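Local coordinates for beta-N-acetylhexosaminidase (Arthrobacter aurescens, PDB 3RCN), which probably hydrolyses terminal non-reducing N-acetyl-D-hexosamine residues from N-acetyl-beta-D-hexosaminides, as a family 20 glycoside hydrolase, at residues A[93-98]-A[235-240]; A[78-83]-A[102-107]; A[98-103]-A[481-486]; A[159-164]-A[230-235]; A[165-170]-A[470-475]. One frame throughout, in Å; residues are numbered along the deposited sequence.

Contact 1. Residues A[93-98]-A[235-240]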
# COMPACT_ATOMS: atom_id res chain seq x y z
N GLY A 93 1.95 -21.66 24.25
CA GLY A 93 0.72 -22.05 24.94
C GLY A 93 -0.52 -21.91 24.06
O GLY A 93 -1.59 -22.44 24.36
N GLY A 94 -0.36 -21.20 22.95
CA GLY A 94 -1.45 -21.02 22.00
C GLY A 94 -0.99 -20.46 20.66
O GLY A 94 0.19 -20.21 20.43
N ALA A 95 -1.96 -20.27 19.77
CA ALA A 95 -1.73 -19.73 18.46
C ALA A 95 -0.96 -18.41 18.51
O ALA A 95 0.08 -18.26 17.85
CB ALA A 95 -3.04 -19.55 17.74
N ALA A 96 -1.47 -17.45 19.28
CA ALA A 96 -0.81 -16.16 19.39
C ALA A 96 0.65 -16.31 19.83
O ALA A 96 1.52 -15.60 19.33
CB ALA A 96 -1.56 -15.25 20.34
N GLY A 97 0.91 -17.23 20.75
CA GLY A 97 2.27 -17.45 21.21
C GLY A 97 3.16 -17.92 20.08
O GLY A 97 4.27 -17.41 19.88
N ALA A 98 2.67 -18.92 19.35
CA ALA A 98 3.40 -19.47 18.21
C ALA A 98 3.63 -18.39 17.17
O ALA A 98 4.68 -18.35 16.53
CB ALA A 98 2.61 -20.63 17.61
N ASP A 235 -5.73 -13.01 11.67
CA ASP A 235 -4.66 -13.93 11.26
C ASP A 235 -3.36 -13.57 11.97
O ASP A 235 -2.52 -14.42 12.22
CB ASP A 235 -4.46 -13.90 9.75
CG ASP A 235 -5.45 -14.78 8.99
OD1 ASP A 235 -6.20 -15.56 9.64
OD2 ASP A 235 -5.45 -14.70 7.73
N ARG A 236 -3.18 -12.28 12.24
CA ARG A 236 -2.03 -11.76 12.98
C ARG A 236 -2.25 -11.54 14.49
O ARG A 236 -1.45 -10.85 15.15
CB ARG A 236 -1.44 -10.53 12.28
CG ARG A 236 -0.79 -10.87 10.93
CD ARG A 236 -1.09 -9.79 9.90
NE ARG A 236 -0.63 -10.16 8.56
CZ ARG A 236 -1.32 -10.90 7.70
NH1 ARG A 236 -2.52 -11.39 8.02
NH2 ARG A 236 -0.82 -11.17 6.51
N HIS A 237 -3.40 -11.99 15.01
CA HIS A 237 -3.67 -11.94 16.45
C HIS A 237 -3.75 -10.51 16.96
O HIS A 237 -3.30 -10.18 18.06
CB HIS A 237 -2.65 -12.78 17.24
CG HIS A 237 -2.78 -14.24 16.97
ND1 HIS A 237 -3.73 -15.03 17.60
CD2 HIS A 237 -2.14 -15.05 16.09
CE1 HIS A 237 -3.64 -16.26 17.14
NE2 HIS A 237 -2.68 -16.30 16.22
N ILE A 238 -4.34 -9.68 16.14
CA ILE A 238 -4.63 -8.32 16.52
C ILE A 238 -6.15 -8.18 16.64
O ILE A 238 -6.90 -8.61 15.75
CB ILE A 238 -4.04 -7.34 15.50
CG1 ILE A 238 -2.51 -7.48 15.50
CG2 ILE A 238 -4.46 -5.92 15.80
CD1 ILE A 238 -1.83 -6.86 14.30
N THR A 239 -6.60 -7.62 17.76
CA THR A 239 -8.01 -7.36 17.98
C THR A 239 -8.29 -5.97 17.42
O THR A 239 -7.52 -5.03 17.66
CB THR A 239 -8.34 -7.44 19.49
OG1 THR A 239 -8.20 -8.80 19.93
CG2 THR A 239 -9.77 -6.97 19.77
N VAL A 240 -9.35 -5.84 16.63
CA VAL A 240 -9.72 -4.53 16.09
C VAL A 240 -10.91 -3.95 16.86
O VAL A 240 -12.04 -4.43 16.74
CB VAL A 240 -10.09 -4.61 14.60
CG1 VAL A 240 -10.54 -3.25 14.11
CG2 VAL A 240 -8.90 -5.10 13.76

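Contact 2. Residues A[78-83]-A[102-107]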
# COMPACT_ATOMS: atom_id res chain seq x y z
N GLU A 78 0.04 -16.25 25.08
CA GLU A 78 0.82 -15.32 24.25
C GLU A 78 2.31 -15.53 24.42
O GLU A 78 3.12 -14.79 23.88
CB GLU A 78 0.48 -13.86 24.55
CG GLU A 78 -0.82 -13.34 23.95
CD GLU A 78 -0.90 -11.82 23.91
OE1 GLU A 78 -0.59 -11.18 24.95
OE2 GLU A 78 -1.25 -11.25 22.85
N ALA A 79 2.68 -16.55 25.18
CA ALA A 79 4.07 -16.82 25.51
C ALA A 79 4.65 -17.94 24.64
O ALA A 79 3.93 -18.84 24.21
CB ALA A 79 4.22 -17.16 27.00
N TYR A 80 5.94 -17.86 24.34
CA TYR A 80 6.58 -18.91 23.56
C TYR A 80 8.01 -19.16 24.01
O TYR A 80 8.62 -18.34 24.69
CB TYR A 80 6.58 -18.55 22.08
CG TYR A 80 7.53 -17.43 21.79
CD1 TYR A 80 7.10 -16.11 21.86
CD2 TYR A 80 8.86 -17.68 21.52
CE1 TYR A 80 7.96 -15.07 21.64
CE2 TYR A 80 9.74 -16.63 21.30
CZ TYR A 80 9.27 -15.33 21.35
OH TYR A 80 10.12 -14.28 21.13
N ARG A 81 8.52 -20.31 23.61
CA ARG A 81 9.92 -20.64 23.78
C ARG A 81 10.47 -20.95 22.39
O ARG A 81 9.80 -21.60 21.59
CB ARG A 81 10.05 -21.85 24.71
CG ARG A 81 11.42 -22.05 25.30
CD ARG A 81 11.38 -23.07 26.42
NE ARG A 81 10.80 -24.34 25.98
CZ ARG A 81 9.63 -24.82 26.40
NH1 ARG A 81 8.92 -24.15 27.30
NH2 ARG A 81 9.18 -25.98 25.94
N LEU A 82 11.67 -20.47 22.08
CA LEU A 82 12.26 -20.72 20.76
C LEU A 82 13.65 -21.35 20.84
O LEU A 82 14.57 -20.81 21.46
CB LEU A 82 12.27 -19.44 19.90
CG LEU A 82 13.19 -19.37 18.68
CD1 LEU A 82 13.11 -20.62 17.84
CD2 LEU A 82 12.83 -18.16 17.84
N GLU A 83 13.78 -22.50 20.20
CA GLU A 83 14.98 -23.31 20.35
C GLU A 83 15.60 -23.65 19.00
O GLU A 83 14.93 -24.16 18.10
CB GLU A 83 14.62 -24.60 21.10
CG GLU A 83 15.81 -25.47 21.41
CD GLU A 83 16.83 -24.77 22.28
OE1 GLU A 83 16.41 -23.99 23.17
OE2 GLU A 83 18.04 -24.99 22.05
N ALA A 102 7.26 -17.07 15.72
CA ALA A 102 7.49 -16.88 14.30
C ALA A 102 8.10 -15.53 13.98
O ALA A 102 9.04 -15.45 13.18
CB ALA A 102 6.18 -17.06 13.53
N GLN A 103 7.58 -14.47 14.58
CA GLN A 103 8.13 -13.14 14.34
C GLN A 103 9.57 -13.07 14.83
O GLN A 103 10.44 -12.57 14.13
CB GLN A 103 7.30 -12.05 15.01
CG GLN A 103 5.87 -12.02 14.53
CD GLN A 103 5.70 -11.30 13.20
OE1 GLN A 103 6.64 -10.71 12.66
NE2 GLN A 103 4.49 -11.34 12.67
N THR A 104 9.82 -13.59 16.02
CA THR A 104 11.18 -13.61 16.53
C THR A 104 12.12 -14.39 15.61
O THR A 104 13.30 -14.05 15.47
CB THR A 104 11.22 -14.18 17.93
OG1 THR A 104 10.51 -13.29 18.80
CG2 THR A 104 12.65 -14.28 18.40
N LEU A 105 11.59 -15.42 14.97
CA LEU A 105 12.35 -16.20 14.02
C LEU A 105 12.75 -15.33 12.83
O LEU A 105 13.92 -15.23 12.48
CB LEU A 105 11.53 -17.38 13.52
CG LEU A 105 12.33 -18.38 12.69
CD1 LEU A 105 13.28 -19.09 13.63
CD2 LEU A 105 11.42 -19.36 11.97
N LEU A 106 11.77 -14.67 12.23
CA LEU A 106 12.06 -13.81 11.09
C LEU A 106 13.15 -12.80 11.40
O LEU A 106 14.05 -12.59 10.59
CB LEU A 106 10.80 -13.09 10.61
CG LEU A 106 9.76 -14.02 10.01
CD1 LEU A 106 8.73 -13.18 9.28
CD2 LEU A 106 10.38 -15.04 9.07
N GLN A 107 13.07 -12.17 12.58
CA GLN A 107 14.13 -11.26 13.00
C GLN A 107 15.49 -11.97 13.06
O GLN A 107 16.51 -11.39 12.67
CB GLN A 107 13.81 -10.59 14.32
CG GLN A 107 12.58 -9.70 14.28
CD GLN A 107 12.59 -8.65 15.37
OE1 GLN A 107 13.40 -8.69 16.29
NE2 GLN A 107 11.68 -7.69 15.26

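Contact 3. Residues A[98-103]-A[481-486]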
# COMPACT_ATOMS: atom_id res chain seq x y z
N ALA A 98 2.67 -18.92 19.35
CA ALA A 98 3.40 -19.47 18.21
C ALA A 98 3.63 -18.39 17.17
O ALA A 98 4.68 -18.35 16.53
CB ALA A 98 2.61 -20.63 17.61
N PHE A 99 2.66 -17.51 17.01
CA PHE A 99 2.77 -16.42 16.06
C PHE A 99 3.94 -15.54 16.44
O PHE A 99 4.79 -15.22 15.61
CB PHE A 99 1.47 -15.61 16.01
CG PHE A 99 1.52 -14.45 15.07
CD1 PHE A 99 1.36 -14.64 13.70
CD2 PHE A 99 1.73 -13.16 15.54
CE1 PHE A 99 1.41 -13.57 12.81
CE2 PHE A 99 1.79 -12.08 14.65
CZ PHE A 99 1.62 -12.28 13.29
N TYR A 100 4.00 -15.14 17.72
CA TYR A 100 5.07 -14.26 18.17
C TYR A 100 6.44 -14.93 18.06
O TYR A 100 7.43 -14.27 17.76
CB TYR A 100 4.77 -13.73 19.58
CG TYR A 100 3.53 -12.87 19.61
CD1 TYR A 100 3.26 -11.97 18.57
CD2 TYR A 100 2.59 -12.98 20.63
CE1 TYR A 100 2.11 -11.18 18.56
CE2 TYR A 100 1.42 -12.19 20.63
CZ TYR A 100 1.20 -11.30 19.59
OH TYR A 100 0.07 -10.53 19.57
N GLY A 101 6.48 -16.24 18.28
CA GLY A 101 7.71 -16.98 18.10
C GLY A 101 8.18 -16.86 16.66
O GLY A 101 9.35 -16.59 16.42
N ALA A 102 7.26 -17.07 15.72
CA ALA A 102 7.49 -16.88 14.30
C ALA A 102 8.10 -15.53 13.98
O ALA A 102 9.04 -15.45 13.18
CB ALA A 102 6.18 -17.06 13.53
N GLN A 103 7.58 -14.47 14.58
CA GLN A 103 8.13 -13.14 14.34
C GLN A 103 9.57 -13.07 14.83
O GLN A 103 10.44 -12.57 14.13
CB GLN A 103 7.30 -12.05 15.01
CG GLN A 103 5.87 -12.02 14.53
CD GLN A 103 5.70 -11.30 13.20
OE1 GLN A 103 6.64 -10.71 12.66
NE2 GLN A 103 4.49 -11.34 12.67
N VAL A 481 8.40 -1.20 25.32
CA VAL A 481 7.83 -0.81 26.60
C VAL A 481 6.62 -1.69 26.93
O VAL A 481 6.46 -2.12 28.06
CB VAL A 481 7.44 0.69 26.61
CG1 VAL A 481 6.66 1.04 27.87
CG2 VAL A 481 8.69 1.57 26.47
N PHE A 482 5.79 -1.99 25.93
CA PHE A 482 4.59 -2.82 26.14
C PHE A 482 4.88 -4.31 26.29
O PHE A 482 4.19 -5.00 27.03
CB PHE A 482 3.58 -2.65 25.00
CG PHE A 482 3.03 -1.26 24.88
CD1 PHE A 482 3.45 -0.26 25.73
CD2 PHE A 482 2.08 -0.97 23.91
CE1 PHE A 482 2.93 1.03 25.62
CE2 PHE A 482 1.56 0.31 23.78
CZ PHE A 482 1.99 1.31 24.64
N TRP A 483 5.79 -4.83 25.46
CA TRP A 483 6.17 -6.24 25.51
C TRP A 483 7.21 -6.68 26.55
O TRP A 483 6.98 -7.62 27.32
CB TRP A 483 6.61 -6.71 24.12
CG TRP A 483 6.92 -8.16 24.10
CD1 TRP A 483 8.09 -8.75 24.48
CD2 TRP A 483 6.03 -9.21 23.74
NE1 TRP A 483 7.99 -10.11 24.36
CE2 TRP A 483 6.73 -10.43 23.90
CE3 TRP A 483 4.71 -9.26 23.30
CZ2 TRP A 483 6.16 -11.66 23.64
CZ3 TRP A 483 4.14 -10.48 23.03
CH2 TRP A 483 4.86 -11.67 23.20
N SER A 484 8.33 -5.97 26.60
CA SER A 484 9.52 -6.52 27.26
C SER A 484 9.52 -6.36 28.77
O SER A 484 8.57 -5.87 29.35
CB SER A 484 10.81 -5.88 26.71
OG SER A 484 10.85 -5.92 25.30
N ASN A 485 10.62 -6.80 29.37
CA ASN A 485 10.88 -6.69 30.79
C ASN A 485 11.44 -5.30 31.15
O ASN A 485 12.49 -4.89 30.63
CB ASN A 485 11.84 -7.81 31.20
CG ASN A 485 12.21 -7.80 32.68
OD1 ASN A 485 11.65 -7.04 33.47
ND2 ASN A 485 13.14 -8.66 33.06
N PRO A 486 10.75 -4.58 32.04
CA PRO A 486 11.13 -3.22 32.44
C PRO A 486 12.47 -3.14 33.17
O PRO A 486 13.05 -2.06 33.26
CB PRO A 486 9.99 -2.79 33.36
CG PRO A 486 9.41 -4.06 33.86
CD PRO A 486 9.54 -5.04 32.75

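Contact 4. Residues A[159-164]-A[230-235]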
# COMPACT_ATOMS: atom_id res chain seq x y z
N ARG A 159 -1.05 -3.00 5.44
CA ARG A 159 0.41 -2.91 5.59
C ARG A 159 0.80 -2.37 6.95
O ARG A 159 1.74 -2.87 7.58
CB ARG A 159 1.02 -2.05 4.48
CG ARG A 159 1.37 -2.85 3.24
CD ARG A 159 2.80 -3.32 3.31
NE ARG A 159 2.90 -4.72 3.66
CZ ARG A 159 4.04 -5.31 4.02
NH1 ARG A 159 5.15 -4.60 4.07
NH2 ARG A 159 4.06 -6.60 4.34
N PHE A 160 0.09 -1.36 7.41
CA PHE A 160 0.25 -0.87 8.77
C PHE A 160 0.00 -1.98 9.80
O PHE A 160 0.73 -2.10 10.79
CB PHE A 160 -0.71 0.30 9.01
CG PHE A 160 -0.62 0.90 10.39
CD1 PHE A 160 0.34 1.87 10.67
CD2 PHE A 160 -1.49 0.51 11.40
CE1 PHE A 160 0.43 2.42 11.93
CE2 PHE A 160 -1.40 1.06 12.66
CZ PHE A 160 -0.44 2.02 12.93
N ILE A 161 -1.01 -2.81 9.55
CA ILE A 161 -1.33 -3.92 10.46
C ILE A 161 -0.21 -4.96 10.47
O ILE A 161 0.12 -5.51 11.52
CB ILE A 161 -2.66 -4.60 10.07
CG1 ILE A 161 -3.84 -3.72 10.50
CG2 ILE A 161 -2.76 -5.97 10.72
CD1 ILE A 161 -5.17 -4.13 9.88
N GLU A 162 0.37 -5.22 9.31
CA GLU A 162 1.47 -6.17 9.19
C GLU A 162 2.69 -5.72 9.98
O GLU A 162 3.35 -6.52 10.66
CB GLU A 162 1.82 -6.36 7.71
CG GLU A 162 2.86 -7.43 7.45
CD GLU A 162 2.28 -8.84 7.44
OE1 GLU A 162 1.92 -9.30 6.33
OE2 GLU A 162 2.19 -9.49 8.52
N VAL A 163 2.99 -4.42 9.89
CA VAL A 163 4.08 -3.84 10.67
C VAL A 163 3.79 -3.89 12.17
O VAL A 163 4.70 -4.07 12.98
CB VAL A 163 4.38 -2.39 10.23
CG1 VAL A 163 5.44 -1.78 11.11
CG2 VAL A 163 4.83 -2.37 8.76
N MSE A 164 2.52 -3.73 12.55
CA MSE A 164 2.13 -3.85 13.96
C MSE A 164 2.41 -5.24 14.52
O MSE A 164 2.94 -5.38 15.62
CB MSE A 164 0.64 -3.57 14.16
CG MSE A 164 0.22 -2.12 14.09
SE MSE A 164 -1.72 -2.00 14.38
CE MSE A 164 -1.93 -2.71 16.17
N VAL A 230 -10.54 -6.97 9.47
CA VAL A 230 -10.74 -7.74 10.69
C VAL A 230 -10.14 -9.15 10.59
O VAL A 230 -9.47 -9.62 11.51
CB VAL A 230 -12.24 -7.84 11.10
CG1 VAL A 230 -12.43 -8.85 12.21
CG2 VAL A 230 -12.79 -6.48 11.53
N ALA A 231 -10.38 -9.82 9.47
CA ALA A 231 -9.79 -11.14 9.22
C ALA A 231 -8.26 -11.06 9.10
O ALA A 231 -7.54 -11.91 9.63
CB ALA A 231 -10.40 -11.78 8.00
N PHE A 232 -7.78 -10.04 8.39
CA PHE A 232 -6.34 -9.83 8.24
C PHE A 232 -5.71 -9.65 9.62
O PHE A 232 -4.71 -10.30 9.94
CB PHE A 232 -6.09 -8.61 7.32
CG PHE A 232 -4.65 -8.45 6.86
CD1 PHE A 232 -3.75 -7.70 7.60
CD2 PHE A 232 -4.23 -9.01 5.67
CE1 PHE A 232 -2.44 -7.52 7.16
CE2 PHE A 232 -2.91 -8.85 5.24
CZ PHE A 232 -2.02 -8.11 5.98
N ALA A 233 -6.30 -8.79 10.44
CA ALA A 233 -5.80 -8.59 11.80
C ALA A 233 -5.88 -9.88 12.66
O ALA A 233 -5.01 -10.15 13.48
CB ALA A 233 -6.54 -7.47 12.47
N ALA A 234 -6.93 -10.67 12.45
CA ALA A 234 -7.14 -11.85 13.27
C ALA A 234 -6.11 -12.93 12.94
O ALA A 234 -5.65 -13.68 13.83
CB ALA A 234 -8.56 -12.37 13.10
N ASP A 235 -5.73 -13.01 11.67
CA ASP A 235 -4.66 -13.93 11.26
C ASP A 235 -3.36 -13.57 11.97
O ASP A 235 -2.52 -14.42 12.22
CB ASP A 235 -4.46 -13.90 9.75
CG ASP A 235 -5.45 -14.78 8.99
OD1 ASP A 235 -6.20 -15.56 9.64
OD2 ASP A 235 -5.45 -14.70 7.73

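Contact 5. Residues A[165-170]-A[470-475]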
# COMPACT_ATOMS: atom_id res chain seq x y z
N ALA A 165 2.01 -6.27 13.78
CA ALA A 165 2.15 -7.63 14.26
C ALA A 165 3.63 -7.98 14.42
O ALA A 165 4.01 -8.81 15.26
CB ALA A 165 1.46 -8.60 13.31
N MSE A 166 4.47 -7.34 13.61
CA MSE A 166 5.90 -7.59 13.64
C MSE A 166 6.50 -7.05 14.94
O MSE A 166 7.54 -7.52 15.40
CB MSE A 166 6.59 -6.97 12.42
CG MSE A 166 8.09 -7.25 12.34
SE MSE A 166 9.18 -5.84 13.16
CE MSE A 166 9.50 -4.74 11.52
N HIS A 167 5.84 -6.06 15.51
CA HIS A 167 6.24 -5.52 16.81
C HIS A 167 5.50 -6.16 17.99
O HIS A 167 5.68 -5.76 19.14
CB HIS A 167 6.08 -4.00 16.82
CG HIS A 167 7.04 -3.29 15.92
ND1 HIS A 167 6.77 -3.06 14.59
CD2 HIS A 167 8.27 -2.80 16.15
CE1 HIS A 167 7.80 -2.42 14.04
NE2 HIS A 167 8.72 -2.25 14.97
N LYS A 168 4.69 -7.18 17.69
CA LYS A 168 3.93 -7.93 18.68
C LYS A 168 2.85 -7.10 19.37
O LYS A 168 2.44 -7.43 20.47
CB LYS A 168 4.88 -8.51 19.74
CG LYS A 168 5.86 -9.59 19.22
CD LYS A 168 6.74 -10.13 20.37
CE LYS A 168 7.53 -11.39 20.01
NZ LYS A 168 8.66 -11.15 19.07
N LEU A 169 2.39 -6.05 18.70
CA LEU A 169 1.24 -5.28 19.14
C LEU A 169 -0.01 -6.08 18.84
O LEU A 169 -0.14 -6.60 17.73
CB LEU A 169 1.19 -3.92 18.44
CG LEU A 169 2.39 -3.03 18.78
CD1 LEU A 169 2.53 -1.86 17.84
CD2 LEU A 169 2.32 -2.55 20.22
N ASN A 170 -0.85 -6.29 19.86
CA ASN A 170 -2.12 -7.01 19.70
C ASN A 170 -3.45 -6.23 19.58
O ASN A 170 -4.49 -6.85 19.40
CB ASN A 170 -2.24 -8.12 20.74
CG ASN A 170 -2.31 -7.59 22.14
OD1 ASN A 170 -2.38 -6.38 22.36
ND2 ASN A 170 -2.30 -8.50 23.11
N ALA A 470 5.17 9.73 11.41
CA ALA A 470 4.68 10.01 12.75
C ALA A 470 4.87 8.81 13.66
O ALA A 470 5.35 8.93 14.77
CB ALA A 470 3.21 10.43 12.72
N ALA A 471 4.51 7.63 13.16
CA ALA A 471 4.48 6.45 14.00
C ALA A 471 5.86 5.91 14.31
O ALA A 471 6.09 5.33 15.37
CB ALA A 471 3.60 5.36 13.39
N PHE A 472 6.80 6.06 13.38
CA PHE A 472 8.11 5.44 13.56
C PHE A 472 9.23 6.44 13.53
O PHE A 472 9.14 7.45 12.83
CB PHE A 472 8.32 4.34 12.53
CG PHE A 472 7.41 3.18 12.70
CD1 PHE A 472 7.70 2.19 13.63
CD2 PHE A 472 6.24 3.09 11.96
CE1 PHE A 472 6.85 1.12 13.81
CE2 PHE A 472 5.38 2.02 12.13
CZ PHE A 472 5.69 1.03 13.06
N PRO A 473 10.33 6.14 14.24
CA PRO A 473 10.72 4.99 15.07
C PRO A 473 10.01 4.84 16.45
O PRO A 473 10.16 3.80 17.08
CB PRO A 473 12.22 5.19 15.25
CG PRO A 473 12.36 6.68 15.30
CD PRO A 473 11.32 7.24 14.36
N ARG A 474 9.34 5.88 16.93
CA ARG A 474 8.76 5.86 18.28
C ARG A 474 7.95 4.61 18.62
O ARG A 474 8.11 4.04 19.68
CB ARG A 474 7.91 7.10 18.53
CG ARG A 474 8.75 8.34 18.71
CD ARG A 474 7.88 9.54 18.98
NE ARG A 474 7.10 9.91 17.81
CZ ARG A 474 6.28 10.95 17.78
NH1 ARG A 474 6.13 11.73 18.85
NH2 ARG A 474 5.60 11.22 16.68
N LEU A 475 7.09 4.18 17.71
CA LEU A 475 6.27 3.00 17.92
C LEU A 475 7.11 1.72 18.13
O LEU A 475 6.64 0.74 18.71
CB LEU A 475 5.31 2.82 16.75
CG LEU A 475 4.16 1.85 16.96
CD1 LEU A 475 3.50 2.10 18.31
CD2 LEU A 475 3.13 1.96 15.83

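Contact 1. Residues A[93-98]-A[235-240]
H237 lays its imidazole ring against A95 and A96 in the first turn of helix 95-109. It is the C-prime residue of the Schellman motif that ends helix 223-235: its phi is positive (65°), its N bonds back to A234 O, and I238 N returns to A233 O. This turn leads from a helix of the catalytic alpha-beta barrel into strand 239-243, and the H237 side chain bridges to the N-terminal alpha-beta domain. The geometry fits a CH-pi contact: A96 CA stands 3.5 Å from the centroid of the H237 ring and 3° off the ring normal, so it sits over the centre of one face. A96 CB follows along the ring, 3.5 Å from H237 ND1. The ring gets there with CG anti to the carbonyl carbon of H237 (chi1 -67°), carried by a CB that already points at the helix. Although A96 N also lies over this face, its angle to H237 NE2 is too poor for a hydrogen bond. Replacing H237 by an alanine would remove the ring, and A96 CA would probably lose its aromatic cover, with a gap opened between the two domains. A95 adds a methyl that comes in obliquely, its CB 3.4 Å from H237 CE1.

Contact 2. Residues A[78-83]-A[102-107]
T104 OG1 is gripped by several groups at once, and the one that crosses this contact is Y80 OH, at 2.6 Å from T104 OG1. Either hydroxyl could be the donor in that hydrogen bond. K168 NZ also bonds to T104 OG1, and a weak bond links the same oxygen to Y100 O one turn earlier in the helix, while Y80 OH has a weak second partner in D134 OD2. The buried hydroxyl pair is thus part of a small polar network rather than an isolated bond. Y80 reaches it with CG placed between its backbone N and carbonyl carbon (chi1 71°), a torsion that swings the phenol across to the helix, and the threonine oxygen meets the ring obliquely. Beyond the hydroxyl, T104 CB lies 3.4 Å from Y80 OH.

Strand 80-84 belongs to the mixed six-stranded sheet of the N-terminal domain, pairing antiparallel with 88-92 and 125-134, and helix 95-109 packs on one face of that sheet to make an alpha-beta half sandwich. The axes of strand 80-83 and helix 102-107 approach to 9.6 Å, and their N-to-C directions differ by 35°.

The apolar half of the contact belongs to L82, whose CG is anti to the backbone N (chi1 162°), which carries the isobutyl group out to the helix, CD2 foremost. L82 and T104 run alongside each other from opposite sides, and L82 CD2 comes to 3.9 Å from T104 CG2. The same methyl reaches L105, with L82 CD2 4.3 Å from L105 CD1. L82 also packs on I90, and L105 on V88, both of strand 88-92.

Contact 3. Residues A[98-103]-A[481-486]
Y100 and W483 form an edge-to-face (T-shaped) aromatic pair that joins helix 95-109 of the N-terminal alpha-beta domain to the C-terminal end of helix 474-483 in the catalytic barrel. The edge of the W483 six-membered ring points at the face of the Y100 ring, with the two ring centroids of Y100 and W483 5.2 Å apart and the planes at 73°. The indole spans the distance between the helices because W483 CG is anti to its backbone N (chi1 -176°), which extends the side chain toward the other domain; the nearest CA atoms, those of Y100 and W483, remain 10.9 Å apart.

Polar and cationic partners of the pair come from outside the two segments. W483 NE1 donates to D134 OD1, so the nitrogen edge of the indole is held while the benzo part meets Y100. K168 makes a cation-pi contact with W483 and also packs on Y100, tying the two rings to the end of helix 154-166.

In van der Waals terms, two carbons of the indole do the touching. W483 CZ3 lies over one face of the tyrosine, 4.0 Å from Y100 CE2, and W483 CH2 comes to 3.7 Å from Y100 CD2.

Contact 4. Residues A[159-164]-A[230-235]
The F232 ring meets I161 at its edge: I161 CG2 lies in the ring plane, 3.7 Å from F232 CD1. The other flat group is the carboxylate of E162, which approaches the far end of the ring obliquely, its OE1 4.1 Å from F232 CZ and its plane turned 61° from that of the ring. R236 adds a cation-pi contact to the same phenyl, and A117 of the second subunit also packs on F232.

CG anti to the backbone N of F232 (chi1 -168°) carries the phenyl out toward helix 154-166, where it lies alongside I161, the two side chains pointing opposite ways. The other approach of I161 is to the neighbouring alanine, where I161 CG2 comes to 4.4 Å from A233 CB. E162 has its stronger partner elsewhere: OE2 forms a salt bridge with R236 NE, while the pair between R159 NH2 and E162 OE1 is long, at 4.0 Å. R236 thus touches both sides of this contact, through the glutamate on one helix and the phenyl and the carbonyl oxygen of F232 on the other.

Cutting F232 back to an alanine would probably open a gap beside I161 CG2 and take away the cation-pi partner that F232 gives R236.

The segments 159-164 and 230-235 run nearly parallel, 16° apart in direction with axes 10.0 Å from each other, as outer helices of an alpha-beta barrel do. On the inner side F160 packs on T143 and L145 of strand 140-146, I161 and M164 pack on L172 of strand 171-178, and helix 223-235 leads into strand 239-243.

Contact 5. Residues A[165-170]-A[470-475]
H167 and F472 meet ring to ring in the catalytic alpha-beta barrel, where the Schellman motif closing helix 154-166 faces the turn between helices 464-471 and 474-483. Their planes are 35° apart and the centroids of the H167 and F472 rings 5.5 Å apart, an oblique geometry that is neither a stack nor edge-to-face. The touching atoms are at the rims, with H167 CE1 3.7 Å from F472 CE1. Both nitrogens of the imidazole are engaged: H167 ND1 hydrogen-bonds to V163 O in the last turn of its own helix and H167 NE2 to H502 NE2, and these two bonds fix the rotation of the ring. The selenium of M166, a selenomethionine, lies over one face of the imidazole, offset toward its rim and 3.8 Å above the plane.

Beside this pair, two leucines meet as branched ends that approach at a slant. L475 CB does not point straight at the opposing segment, but its CG is anti to the backbone N (chi1 -166°), and this brings the isobutyl group closer, with L475 CD1 4.1 Å from L169 CD1. Both leucines also pack on T143 of strand 140-146, which places the contact against the barrel wall.

K168, with positive phi, ends helix 154-166, and its N bonds back to A165 O. On the other side, the peptide bond before P473 is cis, and beyond it R474 reaches back over the turn: R474 NH2 donates to A470 O at 3.0 Å, with an angle of 153° at the hydrogen and the donor tilted from the carbonyl plane.

Overall arrangement
Contacts 1, 2 and 3 share helix 95-109, met at successive points: its first turn in contact 1, the Y100 region in contact 3 and the T104 region in contact 2. Contact 2 lies within the N-terminal domain, whereas contacts 1 and 3 join that domain to the catalytic barrel. Contacts 4 and 5 are internal to the barrel and share helix 154-166; their centres are 12 Å apart. Contacts 2 and 4, with centres 18 Å apart, do not touch. K168 and N170, from 165-170, reach T104 and E78 of contact 2. In chain order come 78-83, 93-107, 159-170, 230-240, 470-475 and 481-486, so helix 95-109 meets the barrel at the 235-240 turn and the end of helix 474-483.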